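Local atomic coordinates of yersinopine synthase (PDB entry 6C4L), a protein that catalyses the NADPH-dependent reductive condensation of pyruvate with an aminobutanoate-histidine intermediate, the last step in making the metallophore yersinopine. Residues L26-G31 and L108-P113; D96-A101 and Q122-A127. All coordinates share one frame; numbering follows the deposited sequence.

In the fold
This pair of contacts illustrates how a parallel strand pair and the loops packed on one of its faces are tied together. From the N terminus the chain first lays down strand 25-28 and the glycine turn after it, passes through strands 49-52 and 93-95 and enters the loop holding 96-101. It then returns to the sheet as strand 107-110, and contact 1 closes the first long loop by pairing 26-31 with 108-113. Helix 117-123 follows, and its end meets 96-101 in contact 2, so the two closures cross. They also touch: Ile124 packs on Leu28 and Leu108, and Ala101 on Leu26, joining the strand pair to the loops over one sheet face.

Contact 1: L26-G31 and L108-P113; sequences LILGAG and LILAVP
Leu26 lies beside Leu108, both side chains pointing the same way, and the CD2 methyl of Leu108 rests 3.7 Å from CB of Leu26. Leu26 carries its CG anti to the backbone N (chi1 173°), whereas in Leu108 it is anti to the carbonyl carbon (chi1 -67°), and the Leu108 branch thereby leans back toward its neighbour. On the same face, CD1 of Leu28 is 4.1 Å from CD1 of both Leu108 and Leu110; the Leu28 side chain slants across that of Leu108 and lies side by side with that of Leu110. Ile27 and Ile109 occupy the other face, where helix 32-44 packs on both; helix 117-123 lies over Leu28 and Leu110.

The strands themselves run parallel, 4.7 Å apart at closest approach. Ile109 spans the ladder, its N bonded to Leu26 O and its O accepting a nearly straight bond from Leu28 N at 2.8 Å. The next bond, Ala111 N to Leu28 O, is more bent, with 132° at the hydrogen, as the chains begin to turn. There CG1 of Val112 rests 3.7 Å from CA of Gly29, whose lack of a side chain lets the two chains come this close. Ala30 and Gly31 bind NADP(+), and the Ala30 N is held by Asn53, another residue of the nucleotide site. Parallel central strands leading into a glycine-rich turn and then helix 32-44 are the hallmark of the Rossmann dinucleotide-binding fold.

Contact 2: D96-A101 and Q122-A127; sequences DQLAQA and QQIPWA
The backbones come nearest at Leu98 and Ile124, whose CA atoms are 5.7 Å apart, and no hydrogen bond joins the segments. Segment 96-101 holds a short 3-10 turn over residues 98-100, in which Ala101 N bonds back to Leu98 O. Segment 122-127 leaves a helix end and bends at Pro125, the centre of an inverse gamma turn.

Leu98 carries the apolar side of the contact. Its CB lies 3.8 Å from CB of Gln123, and its CD1 also reaches the amide carbon CD of that glutamine; the two side chains cross at about a right angle. The Gln123 NE2 is tied to Ala119 O in its own helix. The Pro125 ring faces the carbonyl oxygens of the 3-10 turn and of Ala101 after it: CD is 3.3 Å from Leu98 O, while CG lies 3.7 Å from both Ala99 O and Ala101 O. Ala101 O, buried here, has no polar partner in the model.

CG2 of Ile124 sits over the centre of the Trp126 ring, 3.6 Å above the plane. The loop following strand 93-95 and the end of helix 117-123 thus meet beside strands 25-28 and 107-110, with helix 144-154 reached by Trp126.

Contact 1: L26-G31 and L108-P113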
# COMPACT_ATOMS: atom_id res chain seq x y z
N LEU A 26 -20.79 -39.26 -7.97
CA LEU A 26 -19.39 -39.61 -7.74
C LEU A 26 -18.54 -38.35 -7.78
O LEU A 26 -18.47 -37.67 -8.81
CB LEU A 26 -18.92 -40.64 -8.77
CG LEU A 26 -17.41 -40.92 -8.71
CD1 LEU A 26 -16.98 -41.31 -7.32
CD2 LEU A 26 -17.03 -42.03 -9.67
N ILE A 27 -17.88 -38.03 -6.67
CA ILE A 27 -17.05 -36.84 -6.56
C ILE A 27 -15.61 -37.25 -6.83
O ILE A 27 -15.04 -38.06 -6.09
CB ILE A 27 -17.15 -36.18 -5.18
CG1 ILE A 27 -18.58 -35.67 -4.91
CG2 ILE A 27 -16.18 -35.02 -5.08
CD1 ILE A 27 -18.79 -35.27 -3.48
N LEU A 28 -14.99 -36.66 -7.85
CA LEU A 28 -13.60 -37.00 -8.21
C LEU A 28 -12.67 -35.94 -7.64
O LEU A 28 -12.68 -34.79 -8.09
CB LEU A 28 -13.42 -37.10 -9.72
CG LEU A 28 -14.40 -38.06 -10.41
CD1 LEU A 28 -14.08 -38.14 -11.91
CD2 LEU A 28 -14.26 -39.42 -9.78
N GLY A 29 -11.84 -36.35 -6.68
CA GLY A 29 -10.96 -35.44 -5.98
C GLY A 29 -11.48 -35.25 -4.57
O GLY A 29 -12.64 -34.87 -4.39
N ALA A 30 -10.66 -35.57 -3.57
CA ALA A 30 -11.06 -35.49 -2.17
C ALA A 30 -10.36 -34.35 -1.43
O ALA A 30 -9.98 -34.49 -0.27
CB ALA A 30 -10.78 -36.81 -1.46
N GLY A 31 -10.20 -33.20 -2.09
CA GLY A 31 -9.75 -32.00 -1.41
C GLY A 31 -10.79 -31.52 -0.41
O GLY A 31 -11.91 -32.05 -0.33
N LEU A 108 -21.11 -37.05 -12.17
CA LEU A 108 -19.70 -36.92 -11.83
C LEU A 108 -19.42 -35.47 -11.52
O LEU A 108 -19.79 -34.58 -12.29
CB LEU A 108 -18.80 -37.35 -12.98
CG LEU A 108 -18.73 -38.78 -13.47
CD1 LEU A 108 -17.42 -38.91 -14.24
CD2 LEU A 108 -18.82 -39.78 -12.32
N ILE A 109 -18.78 -35.21 -10.39
CA ILE A 109 -18.36 -33.86 -10.05
C ILE A 109 -16.84 -33.84 -9.98
O ILE A 109 -16.24 -34.55 -9.16
CB ILE A 109 -18.99 -33.36 -8.74
CG1 ILE A 109 -20.53 -33.29 -8.86
CG2 ILE A 109 -18.48 -31.97 -8.46
CD1 ILE A 109 -21.28 -33.14 -7.56
N LEU A 110 -16.21 -33.06 -10.85
CA LEU A 110 -14.74 -32.93 -10.86
C LEU A 110 -14.36 -31.85 -9.86
O LEU A 110 -14.50 -30.65 -10.13
CB LEU A 110 -14.23 -32.64 -12.26
CG LEU A 110 -14.03 -33.97 -13.03
CD1 LEU A 110 -15.36 -34.54 -13.44
CD2 LEU A 110 -13.15 -33.85 -14.23
N ALA A 111 -13.97 -32.29 -8.67
CA ALA A 111 -13.40 -31.43 -7.65
C ALA A 111 -11.89 -31.26 -7.79
O ALA A 111 -11.31 -30.45 -7.06
CB ALA A 111 -13.71 -32.00 -6.27
N VAL A 112 -11.25 -31.96 -8.72
CA VAL A 112 -9.81 -31.83 -8.97
C VAL A 112 -9.57 -30.49 -9.66
O VAL A 112 -10.50 -29.94 -10.27
CB VAL A 112 -9.29 -32.99 -9.83
CG1 VAL A 112 -9.51 -34.32 -9.14
CG2 VAL A 112 -9.95 -32.98 -11.21
N PRO A 113 -8.36 -29.93 -9.61
CA PRO A 113 -8.14 -28.67 -10.31
C PRO A 113 -8.24 -28.87 -11.82
O PRO A 113 -8.06 -29.97 -12.36
CB PRO A 113 -6.72 -28.24 -9.89
CG PRO A 113 -6.07 -29.48 -9.45
CD PRO A 113 -7.16 -30.39 -8.91

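Contact 2: D96-A101 and Q122-A127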
# COMPACT_ATOMS: atom_id res chain seq x y z
N ASP A 96 -9.73 -45.36 -5.42
CA ASP A 96 -8.47 -44.69 -5.69
C ASP A 96 -7.92 -45.07 -7.06
O ASP A 96 -6.77 -44.75 -7.36
CB ASP A 96 -7.42 -44.99 -4.60
CG ASP A 96 -6.94 -46.44 -4.61
OD1 ASP A 96 -7.55 -47.27 -5.30
OD2 ASP A 96 -5.94 -46.73 -3.93
N GLN A 97 -8.70 -45.73 -7.89
CA GLN A 97 -8.34 -46.01 -9.26
C GLN A 97 -9.51 -45.55 -10.12
O GLN A 97 -10.64 -46.01 -9.91
CB GLN A 97 -8.08 -47.50 -9.47
CG GLN A 97 -6.86 -47.99 -8.72
CD GLN A 97 -5.60 -47.35 -9.23
OE1 GLN A 97 -5.39 -47.27 -10.44
NE2 GLN A 97 -4.76 -46.85 -8.32
N LEU A 98 -9.24 -44.67 -11.09
CA LEU A 98 -10.34 -44.18 -11.91
C LEU A 98 -10.93 -45.27 -12.78
O LEU A 98 -12.08 -45.17 -13.22
CB LEU A 98 -9.88 -43.01 -12.76
CG LEU A 98 -9.70 -41.74 -11.94
CD1 LEU A 98 -8.88 -40.72 -12.68
CD2 LEU A 98 -11.04 -41.16 -11.58
N ALA A 99 -10.17 -46.34 -13.04
CA ALA A 99 -10.76 -47.46 -13.74
C ALA A 99 -11.88 -48.09 -12.95
O ALA A 99 -12.64 -48.88 -13.52
CB ALA A 99 -9.69 -48.52 -14.05
N GLN A 100 -12.03 -47.76 -11.67
CA GLN A 100 -13.13 -48.27 -10.87
C GLN A 100 -14.31 -47.30 -10.83
O GLN A 100 -15.26 -47.52 -10.07
CB GLN A 100 -12.65 -48.58 -9.45
CG GLN A 100 -11.56 -49.66 -9.38
CD GLN A 100 -11.36 -50.17 -7.97
OE1 GLN A 100 -10.87 -49.45 -7.11
NE2 GLN A 100 -11.76 -51.41 -7.73
N ALA A 101 -14.27 -46.25 -11.64
CA ALA A 101 -15.34 -45.25 -11.69
C ALA A 101 -16.38 -45.78 -12.65
O ALA A 101 -16.47 -45.38 -13.82
CB ALA A 101 -14.81 -43.89 -12.12
N GLN A 122 -9.64 -38.91 -19.26
CA GLN A 122 -9.14 -39.94 -20.16
C GLN A 122 -9.08 -41.30 -19.50
O GLN A 122 -8.98 -42.32 -20.21
CB GLN A 122 -7.74 -39.58 -20.69
CG GLN A 122 -7.76 -38.52 -21.78
CD GLN A 122 -8.36 -38.98 -23.08
OE1 GLN A 122 -9.57 -39.03 -23.24
NE2 GLN A 122 -7.51 -39.31 -24.04
N GLN A 123 -9.08 -41.35 -18.17
CA GLN A 123 -9.01 -42.60 -17.44
C GLN A 123 -10.39 -43.16 -17.08
O GLN A 123 -10.45 -44.26 -16.55
CB GLN A 123 -8.20 -42.44 -16.15
CG GLN A 123 -6.68 -42.40 -16.36
CD GLN A 123 -5.93 -42.04 -15.09
OE1 GLN A 123 -5.75 -42.88 -14.21
NE2 GLN A 123 -5.49 -40.78 -14.99
N ILE A 124 -11.48 -42.44 -17.34
CA ILE A 124 -12.79 -42.91 -16.88
C ILE A 124 -13.35 -43.89 -17.90
O ILE A 124 -13.39 -43.57 -19.09
CB ILE A 124 -13.76 -41.76 -16.66
CG1 ILE A 124 -13.42 -41.04 -15.36
CG2 ILE A 124 -15.23 -42.29 -16.55
CD1 ILE A 124 -13.91 -39.71 -15.34
N PRO A 125 -13.78 -45.03 -17.48
CA PRO A 125 -14.32 -46.00 -18.44
C PRO A 125 -15.78 -45.69 -18.73
O PRO A 125 -16.70 -46.17 -18.05
CB PRO A 125 -14.11 -47.34 -17.73
CG PRO A 125 -14.27 -47.00 -16.31
CD PRO A 125 -13.64 -45.61 -16.14
N TRP A 126 -15.99 -44.83 -19.73
CA TRP A 126 -17.30 -44.24 -19.97
C TRP A 126 -18.34 -45.30 -20.30
O TRP A 126 -19.52 -45.13 -19.96
CB TRP A 126 -17.18 -43.20 -21.10
CG TRP A 126 -16.26 -42.07 -20.73
CD1 TRP A 126 -15.00 -41.81 -21.21
CD2 TRP A 126 -16.54 -41.05 -19.79
NE1 TRP A 126 -14.49 -40.69 -20.62
CE2 TRP A 126 -15.42 -40.20 -19.75
CE3 TRP A 126 -17.64 -40.77 -18.99
CZ2 TRP A 126 -15.37 -39.10 -18.93
CZ3 TRP A 126 -17.59 -39.68 -18.17
CH2 TRP A 126 -16.43 -38.86 -18.13
N ALA A 127 -17.93 -46.41 -20.91
CA ALA A 127 -18.87 -47.45 -21.29
C ALA A 127 -19.49 -48.11 -20.07
O ALA A 127 -20.57 -48.69 -20.17
CB ALA A 127 -18.17 -48.49 -22.17